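Local coordinates for beta-hexosaminidase (Neisseria gonorrhoeae, PDB 6JTJ), which probably cleaves terminal beta-1,4-linked N-acetylglucosamine from peptidoglycan fragments during cell wall recycling, as a family 3 glycoside hydrolase, at residues C[305-310]-C[331-336]. Numbering follows the deposited sequence.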
loop_
_atom_site.group_PDB
_atom_site.type_symbol
_atom_site.label_atom_id
_atom_site.label_comp_id
_atom_site.label_asym_id
_atom_site.label_seq_id
_atom_site.Cartn_x
_atom_site.Cartn_y
_atom_site.Cartn_z
ATOM N N GLY C 305 1.108 19.559 14.034
ATOM C CA GLY C 305 2.461 20.164 14.016
ATOM C C GLY C 305 2.501 21.354 13.044
ATOM O O GLY C 305 3.420 22.199 13.063
ATOM N N GLY C 306 1.498 21.377 12.164
ATOM C CA GLY C 306 1.142 22.516 11.323
ATOM C C GLY C 306 1.652 22.428 9.919
ATOM O O GLY C 306 2.810 22.133 9.726
ATOM N N ILE C 307 0.787 22.744 8.953
ATOM C CA ILE C 307 1.142 22.615 7.548
ATOM C C ILE C 307 2.283 23.545 7.147
ATOM O O ILE C 307 3.194 23.123 6.422
ATOM C CB ILE C 307 -0.073 22.822 6.630
ATOM C CG1 ILE C 307 0.283 22.482 5.181
ATOM C CG2 ILE C 307 -0.625 24.242 6.730
ATOM C CD1 ILE C 307 0.565 21.011 4.943
ATOM N N LYS C 308 2.273 24.776 7.664
ATOM C CA LYS C 308 3.334 25.737 7.375
ATOM C C LYS C 308 4.670 25.179 7.799
ATOM O O LYS C 308 5.655 25.298 7.071
ATOM C CB LYS C 308 3.098 27.076 8.083
ATOM C CG LYS C 308 1.996 27.915 7.462
ATOM C CD LYS C 308 1.759 29.202 8.255
ATOM C CE LYS C 308 0.743 30.115 7.585
ATOM N NZ LYS C 308 1.254 30.706 6.303
ATOM N N GLU C 309 4.715 24.584 8.983
ATOM C CA GLU C 309 5.959 24.037 9.487
ATOM C C GLU C 309 6.404 22.823 8.655
ATOM O O GLU C 309 7.586 22.680 8.360
ATOM C CB GLU C 309 5.822 23.694 10.981
ATOM C CG GLU C 309 7.040 23.049 11.620
ATOM C CD GLU C 309 8.295 23.907 11.579
ATOM O OE1 GLU C 309 8.223 25.124 11.313
ATOM O OE2 GLU C 309 9.394 23.342 11.817
ATOM N N ARG C 310 5.447 21.965 8.309
ATOM C CA ARG C 310 5.716 20.745 7.533
ATOM C C ARG C 310 6.273 21.109 6.137
ATOM O O ARG C 310 7.291 20.555 5.703
ATOM C CB ARG C 310 4.475 19.805 7.481
ATOM C CG ARG C 310 4.614 18.715 8.508
ATOM C CD ARG C 310 3.492 17.718 8.543
ATOM N NE ARG C 310 2.336 18.132 9.341
ATOM C CZ ARG C 310 1.115 18.489 8.911
ATOM N NH1 ARG C 310 0.197 18.822 9.819
ATOM N NH2 ARG C 310 0.781 18.523 7.618
ATOM N N VAL C 331 -4.334 23.896 2.380
ATOM C CA VAL C 331 -3.764 24.727 1.328
ATOM C C VAL C 331 -4.083 26.192 1.635
ATOM O O VAL C 331 -3.224 27.066 1.499
ATOM C CB VAL C 331 -4.295 24.347 -0.069
ATOM C CG1 VAL C 331 -3.767 25.310 -1.120
ATOM C CG2 VAL C 331 -3.906 22.921 -0.443
ATOM N N ASP C 332 -5.322 26.456 2.067
ATOM C CA ASP C 332 -5.721 27.818 2.449
ATOM C C ASP C 332 -4.910 28.339 3.600
ATOM O O ASP C 332 -4.416 29.476 3.563
ATOM C CB ASP C 332 -7.203 27.875 2.773
ATOM C CG ASP C 332 -8.049 27.818 1.538
ATOM O OD1 ASP C 332 -7.516 28.127 0.443
ATOM O OD2 ASP C 332 -9.238 27.455 1.637
ATOM N N GLU C 333 -4.721 27.489 4.597
ATOM C CA GLU C 333 -3.882 27.830 5.730
ATOM C C GLU C 333 -2.438 28.107 5.297
ATOM O O GLU C 333 -1.835 29.086 5.713
ATOM C CB GLU C 333 -3.924 26.695 6.755
ATOM C CG GLU C 333 -3.239 27.017 8.069
ATOM C CD GLU C 333 -3.275 25.865 9.052
ATOM O OE1 GLU C 333 -4.243 25.064 9.012
ATOM O OE2 GLU C 333 -2.343 25.776 9.880
ATOM N N LEU C 334 -1.882 27.226 4.473
ATOM C CA LEU C 334 -0.491 27.365 4.050
ATOM C C LEU C 334 -0.267 28.644 3.247
ATOM O O LEU C 334 0.706 29.355 3.480
ATOM C CB LEU C 334 -0.061 26.150 3.220
ATOM C CG LEU C 334 1.329 26.188 2.590
ATOM C CD1 LEU C 334 2.419 26.290 3.647
ATOM C CD2 LEU C 334 1.529 24.957 1.720
ATOM N N ARG C 335 -1.160 28.919 2.300
ATOM C CA ARG C 335 -0.954 30.046 1.384
ATOM C C ARG C 335 -1.138 31.422 2.033
ATOM O O ARG C 335 -0.586 32.408 1.559
ATOM C CB ARG C 335 -1.849 29.922 0.158
ATOM C CG ARG C 335 -3.319 30.155 0.401
ATOM C CD ARG C 335 -4.111 29.573 -0.746
ATOM N NE ARG C 335 -5.550 29.736 -0.585
ATOM C CZ ARG C 335 -6.251 30.792 -0.981
ATOM N NH1 ARG C 335 -5.663 31.821 -1.576
ATOM N NH2 ARG C 335 -7.561 30.814 -0.781
ATOM N N ASP C 336 -1.897 31.479 3.125
ATOM C CA ASP C 336 -2.161 32.736 3.815
ATOM C C ASP C 336 -0.908 33.285 4.486
ATOM O O ASP C 336 -0.425 32.721 5.474
ATOM C CB ASP C 336 -3.262 32.537 4.857
ATOM C CG ASP C 336 -3.581 33.807 5.596
ATOM O OD1 ASP C 336 -3.930 34.803 4.934
ATOM O OD2 ASP C 336 -3.471 33.818 6.835
HETATM O O HOH W 1 -1.482 23.160 9.872
#
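Ile307 and Leu334 form the tight, buried part of this contact. Their side chains lie roughly perpendicular, and Ile307 CG2 is 4.0 Å from Leu334 CB. The same methyl group lies along CB and CG of Glu333 and meets its carboxylate carbon CD at 3.9 Å. Leu334 CD1 reaches over to Lys308 CA at 3.9 Å.

The solvent side is polar and looser. Lys308 runs extended as far as CE, then bends at chi4 (-69°). The bend brings NZ to the C-terminal end of helix 328-335. There NZ donates to Leu334 O at 3.2 Å and, just past the helix, to Asp336 O at 2.8 Å, each time from above the carbonyl plane. The lysine charge would probably favour the negative end of the helix dipole. Glu333 OE2 accepts from a water near the start of helix 307-317, where Gly306 is the N-cap.

Helix 307-317 links parallel strands 290-295 and 321-323 in a beta-alpha-beta crossover of the family 3 barrel-type domain, and helix 328-335 follows. Ile307 also touches Leu296, just after strand 290-295. On helix 58-64, Arg63 makes a salt bridge to Asp332 and touches Arg335, which pairs with Asp66.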